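Local atomic coordinates of carbohydrate kinase (Agrobacterium tumefaciens, PDB entry 2NWH), a protein that probably phosphorylates a sugar or related substrate using ATP, as pfkB-type carbohydrate kinases do. Residues A274-A279 / P309-L314. Residues are numbered along the deposited sequence; the frame is centred on the assembly and turned at random. Where two conformers were deposited one is given.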
ATOM      1  N   ALA A 274      17.048  -1.117  -3.032  1.00 25.45           N
ATOM      2  CA  ALA A 274      15.625  -0.953  -2.672  1.00 24.37           C
ATOM      3  C   ALA A 274      14.751  -1.850  -3.540  1.00 23.28           C
ATOM      4  O   ALA A 274      13.802  -2.490  -3.070  1.00 22.24           O
ATOM      5  CB  ALA A 274      15.230   0.486  -2.814  1.00 24.54           C
ATOM      6  N   LEU A 275      15.114  -1.958  -4.804  1.00 22.72           N
ATOM      7  CA  LEU A 275      14.401  -2.824  -5.723  1.00 23.38           C
ATOM      8  C   LEU A 275      14.428  -4.278  -5.240  1.00 22.68           C
ATOM      9  O   LEU A 275      13.385  -4.954  -5.192  1.00 22.16           O
ATOM     10  CB  LEU A 275      15.103  -2.789  -7.076  1.00 24.48           C
ATOM     11  CG  LEU A 275      14.234  -2.726  -8.327  1.00 29.14           C
ATOM     12  CD1 LEU A 275      15.124  -2.638  -9.593  1.00 29.86           C
ATOM     13  CD2 LEU A 275      13.361  -3.924  -8.367  1.00 32.90           C
ATOM     14  N   ARG A 276      15.631  -4.759  -4.924  1.00 21.60           N
ATOM     15  CA  ARG A 276      15.781  -6.150  -4.458  1.00 22.66           C
ATOM     16  C   ARG A 276      15.118  -6.399  -3.103  1.00 21.93           C
ATOM     17  O   ARG A 276      14.624  -7.511  -2.877  1.00 21.54           O
ATOM     18  CB  ARG A 276      17.242  -6.572  -4.445  1.00 22.45           C
ATOM     19  CG  ARG A 276      17.811  -6.669  -5.878  1.00 23.24           C
ATOM     20  CD  ARG A 276      19.189  -7.302  -5.892  1.00 24.12           C
ATOM     21  NE  ARG A 276      19.103  -8.735  -5.614  1.00 24.36           N
ATOM     22  CZ  ARG A 276      19.617  -9.322  -4.536  1.00 23.32           C
ATOM     23  NH1 ARG A 276      20.240  -8.599  -3.618  1.00 24.80           N
ATOM     24  NH2 ARG A 276      19.514 -10.640  -4.389  1.00 23.42           N
ATOM     25  N   GLN A 277      15.131  -5.405  -2.207  1.00 21.58           N
ATOM     26  CA  GLN A 277      14.452  -5.585  -0.910  0.50 21.62           C
ATOM     27  C   GLN A 277      12.940  -5.664  -1.074  1.00 21.65           C
ATOM     28  O   GLN A 277      12.273  -6.492  -0.410  1.00 20.02           O
ATOM     29  CB  GLN A 277      14.805  -4.495   0.124  0.50 21.73           C
ATOM     30  CG  GLN A 277      14.041  -4.721   1.448  0.50 21.94           C
ATOM     31  CD  GLN A 277      14.521  -3.879   2.611  0.50 22.68           C
ATOM     32  OE1 GLN A 277      15.679  -3.979   3.048  0.50 26.40           O
ATOM     33  NE2 GLN A 277      13.640  -3.046   3.121  0.50 20.21           N
ATOM     34  N   GLY A 278      12.396  -4.805  -1.944  1.00 20.99           N
ATOM     35  CA  GLY A 278      10.966  -4.797  -2.228  1.00 21.04           C
ATOM     36  C   GLY A 278      10.550  -6.126  -2.848  1.00 20.54           C
ATOM     37  O   GLY A 278       9.522  -6.720  -2.474  1.00 18.76           O
ATOM     38  N   ALA A 279      11.343  -6.612  -3.798  1.00 19.47           N
ATOM     39  CA  ALA A 279      11.114  -7.922  -4.377  1.00 19.35           C
ATOM     40  C   ALA A 279      11.140  -9.024  -3.342  1.00 19.06           C
ATOM     41  O   ALA A 279      10.287  -9.903  -3.406  1.00 18.42           O
ATOM     42  CB  ALA A 279      12.111  -8.239  -5.479  1.00 19.43           C
ATOM     43  N   PRO A 309      16.427 -12.279  -7.812  1.00 28.28           N
ATOM     44  CA  PRO A 309      17.300 -11.979  -8.949  1.00 30.33           C
ATOM     45  C   PRO A 309      18.103 -10.693  -8.759  1.00 31.49           C
ATOM     46  O   PRO A 309      17.684  -9.796  -8.028  1.00 30.83           O
ATOM     47  CB  PRO A 309      16.316 -11.827 -10.117  1.00 30.97           C
ATOM     48  CG  PRO A 309      15.111 -12.650  -9.711  1.00 30.34           C
ATOM     49  CD  PRO A 309      15.030 -12.550  -8.211  1.00 28.12           C
ATOM     50  N   GLN A 310      19.248 -10.600  -9.426  1.00 33.52           N
ATOM     51  CA  GLN A 310      20.005  -9.332  -9.446  1.00 35.16           C
ATOM     52  C   GLN A 310      19.260  -8.159 -10.112  1.00 35.41           C
ATOM     53  O   GLN A 310      18.378  -8.375 -10.957  1.00 35.86           O
ATOM     54  CB  GLN A 310      21.381  -9.528 -10.069  1.00 36.09           C
ATOM     55  CG  GLN A 310      22.435  -9.952  -9.053  1.00 39.33           C
ATOM     56  CD  GLN A 310      22.420  -9.080  -7.791  1.00 42.49           C
ATOM     57  OE1 GLN A 310      22.178  -7.859  -7.850  1.00 44.80           O
ATOM     58  NE2 GLN A 310      22.673  -9.709  -6.640  1.00 42.63           N
ATOM     59  N   ALA A 311      19.602  -6.933  -9.701  1.00 34.98           N
ATOM     60  CA  ALA A 311      19.023  -5.727 -10.275  1.00 35.03           C
ATOM     61  C   ALA A 311      20.076  -5.054 -11.139  1.00 35.45           C
ATOM     62  O   ALA A 311      21.275  -5.208 -10.889  1.00 35.73           O
ATOM     63  CB  ALA A 311      18.514  -4.758  -9.178  1.00 34.54           C
ATOM     64  N   GLU A 312      19.623  -4.350 -12.170  1.00 36.14           N
ATOM     65  CA  GLU A 312      20.520  -3.698 -13.125  1.00 37.81           C
ATOM     66  C   GLU A 312      20.199  -2.206 -13.208  1.00 38.25           C
ATOM     67  O   GLU A 312      19.091  -1.848 -13.599  1.00 38.04           O
ATOM     68  CB  GLU A 312      20.368  -4.357 -14.513  1.00 38.18           C
ATOM     69  CG  GLU A 312      21.178  -3.691 -15.652  1.00 41.74           C
ATOM     70  CD  GLU A 312      21.225  -4.515 -16.955  1.00 46.19           C
ATOM     71  OE1 GLU A 312      20.161  -4.904 -17.499  1.00 47.78           O
ATOM     72  OE2 GLU A 312      22.348  -4.743 -17.456  1.00 49.03           O
ATOM     73  N   MET A 313      21.151  -1.349 -12.823  1.00 39.25           N
ATOM     74  CA  MET A 313      21.031   0.095 -13.073  1.00 39.99           C
ATOM     75  C   MET A 313      21.048   0.323 -14.584  1.00 40.31           C
ATOM     76  O   MET A 313      21.709  -0.416 -15.323  1.00 40.31           O
ATOM     77  CB  MET A 313      22.172   0.893 -12.420  1.00 40.11           C
ATOM     78  CG  MET A 313      21.929   1.356 -10.971  1.00 40.24           C
ATOM     79  SD  MET A 313      20.634   2.592 -10.674  1.00 41.51           S
ATOM     80  CE  MET A 313      20.804   2.686  -8.890  1.00 37.83           C
ATOM     81  N   LEU A 314      20.327   1.344 -15.036  1.00 40.92           N
ATOM     82  CA  LEU A 314      20.224   1.665 -16.458  1.00 41.57           C
ATOM     83  C   LEU A 314      20.456   3.160 -16.698  1.00 41.89           C
ATOM     84  O   LEU A 314      21.246   3.558 -17.576  1.00 42.89           O
ATOM     85  CB  LEU A 314      18.852   1.233 -16.997  1.00 41.61           C
ATOM     86  CG  LEU A 314      18.485  -0.256 -16.973  1.00 41.82           C
ATOM     87  CD1 LEU A 314      17.049  -0.457 -17.435  1.00 41.43           C
ATOM     88  CD2 LEU A 314      19.464  -1.130 -17.812  1.00 43.39           C
TER
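Arg276 NE is held by one good hydrogen bond, reaching Pro309 O at 3.0 Å along a moderately straight N-H path (157°); the oxygen lies in the guanidinium plane, whereas the nitrogen stands above the plane of the carbonyl. Arg276 NH2 separately takes Val308 O, so consecutive carbonyls just ahead of strand 311-313 fix the rotation of the group. The chain gets there with CG anti to the carbonyl carbon and a bend at chi3 (72°).

Gln310 NE2 sits over the centre of one guanidinium face, 3.7 Å from Arg276 CZ, with the amide tilted 29° from it. A bend at chi2 folds this glutamine back, and its OE1 accepts weak hydrogen bonds from Ala311 N and Arg272 NH1. Ala311 CB points at the helix and touches Arg276 CG at 3.9 Å and Leu275 CD1 at 4.0 Å.

Leu275 also packs on Ala237 and Leu239 of strand 236-239, the antiparallel neighbour of the short C-terminal strand. The contact thus packs helix 271-286 across strands 236-239 and 311-313, at one end of the central mixed sheet, consistent with the alpha/beta ribokinase-like fold, while Ala274 turns to helix 255-266.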